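Local coordinates for transcription antitermination protein NusB (Thermotoga maritima, PDB 1TZV), which probably takes part in transcription antitermination by binding the boxA RNA sequence of ribosomal RNA operons, at residues R5-L10 with E37-K42; Q18-R23 with L77-R82; S66-K71 with K132-K137. All blocks are in the same frame, centred on the assembly; numbering follows the deposited sequence.

Contact 1: residues R5-L10 with E37-K42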
# COMPACT_ATOMS: atom_id res chain seq x y z
N ARG A 5 11.39 -3.97 6.81
CA ARG A 5 10.56 -3.45 5.74
C ARG A 5 9.08 -3.64 6.08
O ARG A 5 8.26 -2.77 5.82
CB ARG A 5 10.88 -4.16 4.43
CG ARG A 5 9.89 -3.88 3.30
CD ARG A 5 10.25 -4.62 2.01
NE ARG A 5 10.15 -6.07 2.16
CZ ARG A 5 11.18 -6.90 2.05
NH1 ARG A 5 11.00 -8.21 2.20
NH2 ARG A 5 12.40 -6.44 1.78
N ARG A 6 8.73 -4.80 6.64
CA ARG A 6 7.34 -5.05 6.97
C ARG A 6 6.76 -4.04 7.94
O ARG A 6 5.59 -3.67 7.81
CB ARG A 6 7.16 -6.44 7.56
CG ARG A 6 7.11 -7.55 6.53
CD ARG A 6 6.74 -8.86 7.20
NE ARG A 6 6.74 -9.98 6.26
CZ ARG A 6 7.77 -10.79 6.04
NH1 ARG A 6 7.66 -11.77 5.15
NH2 ARG A 6 8.91 -10.63 6.70
N ARG A 7 7.55 -3.61 8.92
CA ARG A 7 7.06 -2.65 9.90
C ARG A 7 6.99 -1.24 9.29
O ARG A 7 6.06 -0.49 9.57
CB ARG A 7 7.94 -2.67 11.17
CG ARG A 7 7.35 -1.87 12.33
CD ARG A 7 7.89 -2.28 13.71
NE ARG A 7 7.21 -1.52 14.76
CZ ARG A 7 7.67 -0.41 15.33
NH1 ARG A 7 6.95 0.21 16.26
NH2 ARG A 7 8.86 0.06 14.99
N MET A 8 7.97 -0.90 8.46
CA MET A 8 7.97 0.38 7.78
C MET A 8 6.69 0.45 6.93
O MET A 8 5.95 1.43 7.01
CB MET A 8 9.21 0.47 6.87
CG MET A 8 9.34 1.73 5.99
SD MET A 8 8.26 1.82 4.55
CE MET A 8 8.97 0.52 3.51
N ARG A 9 6.42 -0.59 6.15
CA ARG A 9 5.25 -0.60 5.29
C ARG A 9 3.95 -0.57 6.08
O ARG A 9 2.98 0.06 5.65
CB ARG A 9 5.24 -1.82 4.36
CG ARG A 9 4.20 -1.71 3.26
CD ARG A 9 4.06 -2.98 2.47
NE ARG A 9 5.22 -3.31 1.64
CZ ARG A 9 6.09 -4.26 1.94
NH1 ARG A 9 5.97 -4.98 3.05
NH2 ARG A 9 7.05 -4.55 1.07
N LEU A 10 3.93 -1.23 7.24
CA LEU A 10 2.72 -1.21 8.06
C LEU A 10 2.44 0.19 8.58
O LEU A 10 1.29 0.56 8.76
CB LEU A 10 2.84 -2.18 9.24
CG LEU A 10 2.36 -3.62 9.04
CD1 LEU A 10 2.69 -4.40 10.30
CD2 LEU A 10 0.85 -3.68 8.72
N GLU A 37 10.38 6.98 18.02
CA GLU A 37 11.71 6.46 18.29
C GLU A 37 11.91 4.99 17.94
O GLU A 37 13.04 4.55 17.75
CB GLU A 37 12.07 6.69 19.77
CG GLU A 37 10.96 6.29 20.74
CD GLU A 37 9.78 7.25 20.72
OE1 GLU A 37 8.71 6.88 21.25
OE2 GLU A 37 9.93 8.38 20.20
N THR A 38 10.82 4.23 17.85
CA THR A 38 10.96 2.81 17.51
C THR A 38 11.26 2.56 16.04
O THR A 38 11.56 1.43 15.64
CB THR A 38 9.71 1.99 17.93
OG1 THR A 38 8.59 2.34 17.10
CG2 THR A 38 9.36 2.25 19.39
N TYR A 39 11.19 3.61 15.22
CA TYR A 39 11.49 3.49 13.79
C TYR A 39 12.84 4.12 13.53
O TYR A 39 13.09 5.24 13.98
CB TYR A 39 10.43 4.19 12.95
CG TYR A 39 9.06 3.56 13.01
CD1 TYR A 39 8.22 3.79 14.09
CD2 TYR A 39 8.61 2.72 11.99
CE1 TYR A 39 6.96 3.20 14.16
CE2 TYR A 39 7.37 2.12 12.05
CZ TYR A 39 6.55 2.37 13.13
OH TYR A 39 5.31 1.79 13.20
N ASP A 40 13.72 3.43 12.80
CA ASP A 40 15.03 4.01 12.53
C ASP A 40 14.99 5.05 11.41
O ASP A 40 13.97 5.22 10.72
CB ASP A 40 16.10 2.92 12.26
CG ASP A 40 15.84 2.07 11.02
OD1 ASP A 40 15.02 2.47 10.16
OD2 ASP A 40 16.48 0.99 10.88
N LYS A 41 16.09 5.78 11.24
CA LYS A 41 16.17 6.83 10.24
C LYS A 41 15.70 6.40 8.84
O LYS A 41 14.94 7.12 8.19
CB LYS A 41 17.61 7.37 10.19
CG LYS A 41 17.88 8.39 9.09
CD LYS A 41 19.34 8.81 9.07
CE LYS A 41 19.64 9.75 7.91
NZ LYS A 41 18.95 11.07 8.07
N LYS A 42 16.15 5.23 8.39
CA LYS A 42 15.78 4.72 7.07
C LYS A 42 14.28 4.41 6.98
O LYS A 42 13.63 4.74 5.98
CB LYS A 42 16.59 3.45 6.77
CG LYS A 42 16.22 2.77 5.47
CD LYS A 42 16.66 3.56 4.26
CE LYS A 42 16.10 2.95 2.98
NZ LYS A 42 16.14 1.46 3.03
O HOH W 1 4.23 -0.25 11.85
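The arginine-rich first turns of helix 5-19 in this all-helical NusB fold meet the loop that leads into helix 41-56, and R7 makes the join by laying its guanidinium on Y39 and hooking the end of it onto T38. CG of R7 stands anti to the backbone N (chi1 -170°), and from there the chain runs extended to NE, long enough to cross from the helix to the loop. The guanidinium lies flat over one face of the phenol ring, a cation-pi stack with R7 CZ 4.1 Å from the ring centroid and the planes 19° apart; NH2 sits over the middle of the ring. In the plane of the guanidinium, both terminal nitrogens converge on one hydroxyl oxygen: R7 NH1 to T38 OG1 is 2.8 Å, R7 NH2 to T38 OG1 3.1 Å. That two-pronged grip fixes the rotation of the flat group, and D36 holds the same hydroxyl from the loop. A water donates to R7 O at 2.9 Å and lies 2.7 Å from Y39 OH. Tyrosine suits this place: its pi face takes the cation while OH, at the rim, bonds the water and K14. At the end of the loop, D40 is the N-cap of helix 41-56, its OD1 accepting from A43 N; D46 and Y50 of that helix pack against M8, and R9 touches E106 of helix 100-114.

Contact 2: residues Q18-R23 with L77-R82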
# COMPACT_ATOMS: atom_id res chain seq x y z
N GLN A 18 -5.91 5.32 9.10
CA GLN A 18 -6.40 6.39 9.97
C GLN A 18 -6.95 7.59 9.21
O GLN A 18 -7.91 8.24 9.66
CB GLN A 18 -5.29 6.83 10.93
CG GLN A 18 -4.93 5.74 11.93
CD GLN A 18 -4.08 6.24 13.06
OE1 GLN A 18 -4.39 6.01 14.23
NE2 GLN A 18 -2.99 6.92 12.73
N HIS A 19 -6.38 7.90 8.05
CA HIS A 19 -6.86 9.03 7.30
C HIS A 19 -8.31 8.88 6.86
O HIS A 19 -9.01 9.88 6.67
CB HIS A 19 -5.97 9.30 6.07
CG HIS A 19 -6.34 10.56 5.35
ND1 HIS A 19 -7.15 10.57 4.24
CD2 HIS A 19 -6.03 11.86 5.60
CE1 HIS A 19 -7.33 11.82 3.83
NE2 HIS A 19 -6.65 12.61 4.64
N GLU A 20 -8.77 7.64 6.70
CA GLU A 20 -10.16 7.42 6.28
C GLU A 20 -11.18 7.99 7.28
O GLU A 20 -12.34 8.25 6.91
CB GLU A 20 -10.43 5.91 6.09
CG GLU A 20 -9.61 5.29 4.93
CD GLU A 20 -10.38 5.24 3.62
OE1 GLU A 20 -9.78 4.92 2.57
OE2 GLU A 20 -11.60 5.50 3.65
N PHE A 21 -10.75 8.20 8.52
CA PHE A 21 -11.62 8.73 9.57
C PHE A 21 -11.17 10.11 10.01
O PHE A 21 -11.74 10.70 10.93
CB PHE A 21 -11.60 7.76 10.74
CG PHE A 21 -11.90 6.35 10.33
CD1 PHE A 21 -10.87 5.42 10.20
CD2 PHE A 21 -13.18 5.99 9.94
CE1 PHE A 21 -11.13 4.14 9.70
CE2 PHE A 21 -13.46 4.73 9.44
CZ PHE A 21 -12.43 3.80 9.32
N ARG A 22 -10.16 10.64 9.34
CA ARG A 22 -9.60 11.95 9.65
C ARG A 22 -9.30 12.64 8.34
O ARG A 22 -8.18 13.11 8.11
CB ARG A 22 -8.31 11.74 10.46
CG ARG A 22 -8.56 11.08 11.81
CD ARG A 22 -7.26 10.67 12.49
NE ARG A 22 -6.38 11.80 12.74
CZ ARG A 22 -5.16 11.69 13.26
NH1 ARG A 22 -4.42 12.77 13.47
NH2 ARG A 22 -4.68 10.49 13.58
N ARG A 23 -10.32 12.72 7.49
CA ARG A 23 -10.16 13.25 6.13
C ARG A 23 -9.80 14.71 5.99
O ARG A 23 -9.39 15.16 4.92
CB ARG A 23 -11.42 12.91 5.32
CG ARG A 23 -11.63 11.40 5.18
CD ARG A 23 -12.92 11.04 4.47
NE ARG A 23 -13.15 9.60 4.50
CZ ARG A 23 -14.02 8.97 3.73
NH1 ARG A 23 -14.18 7.65 3.82
NH2 ARG A 23 -14.74 9.67 2.86
N LEU A 77 -15.14 -1.13 -1.26
CA LEU A 77 -14.27 -2.07 -0.57
C LEU A 77 -14.06 -1.53 0.85
O LEU A 77 -14.33 -0.36 1.13
CB LEU A 77 -12.90 -2.16 -1.26
CG LEU A 77 -12.88 -2.76 -2.66
CD1 LEU A 77 -11.46 -2.63 -3.25
CD2 LEU A 77 -13.31 -4.21 -2.61
N SER A 78 -13.58 -2.40 1.72
CA SER A 78 -13.31 -1.99 3.09
C SER A 78 -12.11 -1.04 3.11
O SER A 78 -11.32 -0.98 2.15
CB SER A 78 -12.97 -3.19 3.95
OG SER A 78 -11.67 -3.70 3.59
N VAL A 79 -11.98 -0.30 4.19
CA VAL A 79 -10.87 0.63 4.31
C VAL A 79 -9.55 -0.16 4.21
O VAL A 79 -8.56 0.35 3.68
CB VAL A 79 -10.92 1.42 5.66
CG1 VAL A 79 -12.11 2.39 5.66
CG2 VAL A 79 -11.01 0.47 6.84
N VAL A 80 -9.53 -1.40 4.71
CA VAL A 80 -8.31 -2.19 4.63
C VAL A 80 -7.98 -2.57 3.20
O VAL A 80 -6.86 -2.32 2.72
CB VAL A 80 -8.41 -3.47 5.45
CG1 VAL A 80 -7.15 -4.32 5.25
CG2 VAL A 80 -8.60 -3.13 6.94
N ASP A 81 -8.93 -3.17 2.47
CA ASP A 81 -8.62 -3.61 1.12
C ASP A 81 -8.31 -2.46 0.17
O ASP A 81 -7.41 -2.55 -0.66
CB ASP A 81 -9.76 -4.47 0.60
CG ASP A 81 -9.88 -5.78 1.34
OD1 ASP A 81 -8.88 -6.18 1.99
OD2 ASP A 81 -10.97 -6.40 1.26
N ARG A 82 -9.06 -1.36 0.26
CA ARG A 82 -8.81 -0.22 -0.60
C ARG A 82 -7.39 0.32 -0.39
O ARG A 82 -6.64 0.59 -1.35
CB ARG A 82 -9.84 0.90 -0.29
CG ARG A 82 -9.49 2.28 -0.89
CD ARG A 82 -10.67 3.27 -0.83
NE ARG A 82 -11.18 3.44 0.52
CZ ARG A 82 -12.26 2.82 0.99
NH1 ARG A 82 -12.62 3.04 2.24
NH2 ARG A 82 -12.99 2.03 0.22
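A bend at chi2 (-95°) turns the carboxylate of E20 toward R82, whose own chain starts with CG anti to the backbone N and kinks at chi3 (56°), presenting NE and NH1 together. The grip is side-on, one nitrogen to each oxygen: R82 NE to E20 OE1 is 2.9 Å and nearly straight at 166°, and R82 NH1 to E20 OE2 is 3.0 Å. The two flat groups are nevertheless twisted against each other; NE meets OE1 on its syn side, whereas NH1 comes to OE2 from above the carboxylate plane. On the remaining side of the guanidinium, R82 NH2 donates to L77 O at 2.9 Å and also to L74 O, tying the arginine to the chain that precedes its helix. There S78 is the N-cap, its OG accepting from D81 N at 3.0 Å. R23, just past the turn H19-R22, reaches back to its own segment: its NE bonds E20 O and its NH1 lies 3.4 Å from E20 OE2 as a salt bridge. Beside the salt bridge, V79 CG1, in the conformer described, touches CB and CG of E20 and lies 3.9 Å from F21 CZ, so one methyl of this branched residue may serve both the acid's stem and the ring. V79 also touches F17 of helix 5-19. Glutamate between two arginines implies charge compensation at the surface: the shared anion would offset both cations and probably remain ionised, joining the turn that follows helix 5-19 to the first turn of helix 79-94.

Contact 3: residues S66-K71 with K132-K137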
# COMPACT_ATOMS: atom_id res chain seq x y z
N SER A 66 -9.13 0.64 -10.26
CA SER A 66 -10.51 0.53 -10.70
C SER A 66 -10.67 -0.21 -12.04
O SER A 66 -11.74 -0.75 -12.32
CB SER A 66 -11.15 1.92 -10.76
OG SER A 66 -11.27 2.48 -9.45
N ARG A 67 -9.62 -0.23 -12.85
CA ARG A 67 -9.69 -0.93 -14.14
C ARG A 67 -9.73 -2.45 -13.94
O ARG A 67 -9.91 -3.20 -14.90
CB ARG A 67 -8.50 -0.56 -15.02
CG ARG A 67 -8.51 0.88 -15.49
CD ARG A 67 -7.27 1.15 -16.32
NE ARG A 67 -6.71 2.47 -16.02
CZ ARG A 67 -5.53 2.88 -16.46
NH1 ARG A 67 -4.79 2.08 -17.22
NH2 ARG A 67 -5.08 4.08 -16.13
N TYR A 68 -9.56 -2.90 -12.70
CA TYR A 68 -9.58 -4.32 -12.40
C TYR A 68 -10.74 -4.69 -11.49
O TYR A 68 -10.85 -5.84 -11.07
CB TYR A 68 -8.25 -4.74 -11.78
CG TYR A 68 -7.08 -4.49 -12.70
CD1 TYR A 68 -6.48 -3.24 -12.77
CD2 TYR A 68 -6.61 -5.50 -13.55
CE1 TYR A 68 -5.45 -2.98 -13.68
CE2 TYR A 68 -5.58 -5.26 -14.46
CZ TYR A 68 -5.01 -3.99 -14.51
OH TYR A 68 -4.00 -3.73 -15.41
N LEU A 69 -11.61 -3.73 -11.18
CA LEU A 69 -12.75 -3.96 -10.30
C LEU A 69 -14.03 -3.90 -11.12
O LEU A 69 -14.11 -3.13 -12.08
CB LEU A 69 -12.80 -2.88 -9.20
CG LEU A 69 -11.57 -2.79 -8.29
CD1 LEU A 69 -11.72 -1.62 -7.32
CD2 LEU A 69 -11.40 -4.10 -7.52
N GLU A 70 -15.01 -4.72 -10.76
CA GLU A 70 -16.31 -4.73 -11.44
C GLU A 70 -17.43 -4.89 -10.41
O GLU A 70 -18.21 -3.96 -10.21
CB GLU A 70 -16.41 -5.87 -12.46
CG GLU A 70 -17.70 -5.83 -13.27
CD GLU A 70 -17.87 -7.05 -14.15
OE1 GLU A 70 -16.91 -7.40 -14.84
OE2 GLU A 70 -18.97 -7.65 -14.14
N LYS A 71 -17.51 -6.05 -9.77
CA LYS A 71 -18.55 -6.29 -8.77
C LYS A 71 -18.44 -5.26 -7.66
O LYS A 71 -19.44 -4.70 -7.20
CB LYS A 71 -18.40 -7.70 -8.18
CG LYS A 71 -19.41 -8.02 -7.08
CD LYS A 71 -19.15 -9.39 -6.47
CE LYS A 71 -20.19 -9.73 -5.41
NZ LYS A 71 -19.96 -11.08 -4.83
N LYS A 132 0.96 -8.11 -13.70
CA LYS A 132 1.30 -8.72 -14.98
C LYS A 132 1.15 -7.75 -16.14
O LYS A 132 1.71 -7.97 -17.22
CB LYS A 132 0.49 -9.99 -15.21
CG LYS A 132 -0.96 -9.79 -15.51
CD LYS A 132 -1.63 -11.15 -15.72
CE LYS A 132 -1.29 -12.12 -14.60
N GLU A 133 0.42 -6.65 -15.92
CA GLU A 133 0.23 -5.68 -16.99
C GLU A 133 0.96 -4.36 -16.73
O GLU A 133 1.11 -3.56 -17.66
CB GLU A 133 -1.26 -5.40 -17.20
CG GLU A 133 -2.03 -6.65 -17.59
CD GLU A 133 -3.49 -6.39 -17.90
OE1 GLU A 133 -3.99 -5.30 -17.55
OE2 GLU A 133 -4.13 -7.28 -18.48
N HIS A 134 1.44 -4.16 -15.51
CA HIS A 134 2.08 -2.90 -15.14
C HIS A 134 3.38 -2.92 -14.40
O HIS A 134 3.93 -1.86 -14.10
CB HIS A 134 1.08 -2.05 -14.38
CG HIS A 134 -0.08 -1.64 -15.22
ND1 HIS A 134 -1.26 -2.34 -15.27
CD2 HIS A 134 -0.20 -0.63 -16.12
CE1 HIS A 134 -2.06 -1.80 -16.17
NE2 HIS A 134 -1.44 -0.76 -16.70
N ALA A 135 3.89 -4.10 -14.08
CA ALA A 135 5.16 -4.15 -13.40
C ALA A 135 6.21 -3.51 -14.31
O ALA A 135 6.29 -3.81 -15.51
CB ALA A 135 5.54 -5.59 -13.11
N PRO A 136 7.01 -2.59 -13.76
CA PRO A 136 8.03 -1.96 -14.60
C PRO A 136 9.08 -2.98 -15.02
O PRO A 136 9.38 -3.94 -14.28
CB PRO A 136 8.59 -0.85 -13.69
CG PRO A 136 8.33 -1.38 -12.30
CD PRO A 136 6.98 -2.02 -12.40
N LYS A 137 9.63 -2.77 -16.21
CA LYS A 137 10.62 -3.70 -16.74
C LYS A 137 11.83 -3.99 -15.84
O LYS A 137 12.42 -5.05 -15.92
CB LYS A 137 11.08 -3.24 -18.13
CG LYS A 137 11.70 -1.86 -18.16
CD LYS A 137 11.94 -1.42 -19.60
CE LYS A 137 12.60 -0.06 -19.62
NZ LYS A 137 12.74 0.46 -21.01
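The chain leaves helix 58-66 through a type I turn from S66 to L69, closed by L69 N to S66 O at 3.2 Å, and faces the last turn of helix 117-134 at a distance: even the nearest alpha carbons, Y68 CA and E133 CA, are 10.9 Å apart. Only long side chains can span such a gap, and Y68 does so. With CG anti to its carbonyl carbon (chi1 -61°), its ring points at the helix end and delivers the hydroxyl to E133, where Y68 OH donates to E133 OE1 at 2.7 Å. The position of that hydroxyl is somewhat uncertain, because it is modelled too close to the imidazole of H134, so the bond should be read with care. E133 comes to it with an extended chain beyond CG, its carboxylate turned 57° from the phenol plane and its OE1 near the plane of the ring, at the edge. Tyrosine suits the place by being amphipathic: the ring rests on I126 and I130 of helix 117-134, and the polar tip reaches the residues at the surface. R67, in one of its two conformers, approaches the imidazole loosely, while its main partner is D63. The arrangement is surface packing of the turn after helix 58-66 against helix 117-134 in an all-alpha fold: the turn is laid along the helix by an aromatic side chain with a hydrogen-bonding end.

In the fold
Contacts 1 and 2 share helix 5-19: contact 1 uses its arginine-rich beginning and contact 2 its end, with centres 21 Å apart and nearest atoms about 9 Å apart. Contact 3 lies across the chain's centre from contact 1, the two centres about 28 Å apart. Contacts 2 and 3 do touch, through L77 CD1 and L69 CD1 at 4.2 Å, and L77 and L69 both pack on F122 of helix 117-134, so the 66-82 connection joins them. Together the three fasten loops and helix ends around the helical body. No RNA is present; the basic beginning of helix 5-19 in contact 1 is consistent with an RNA-binding surface.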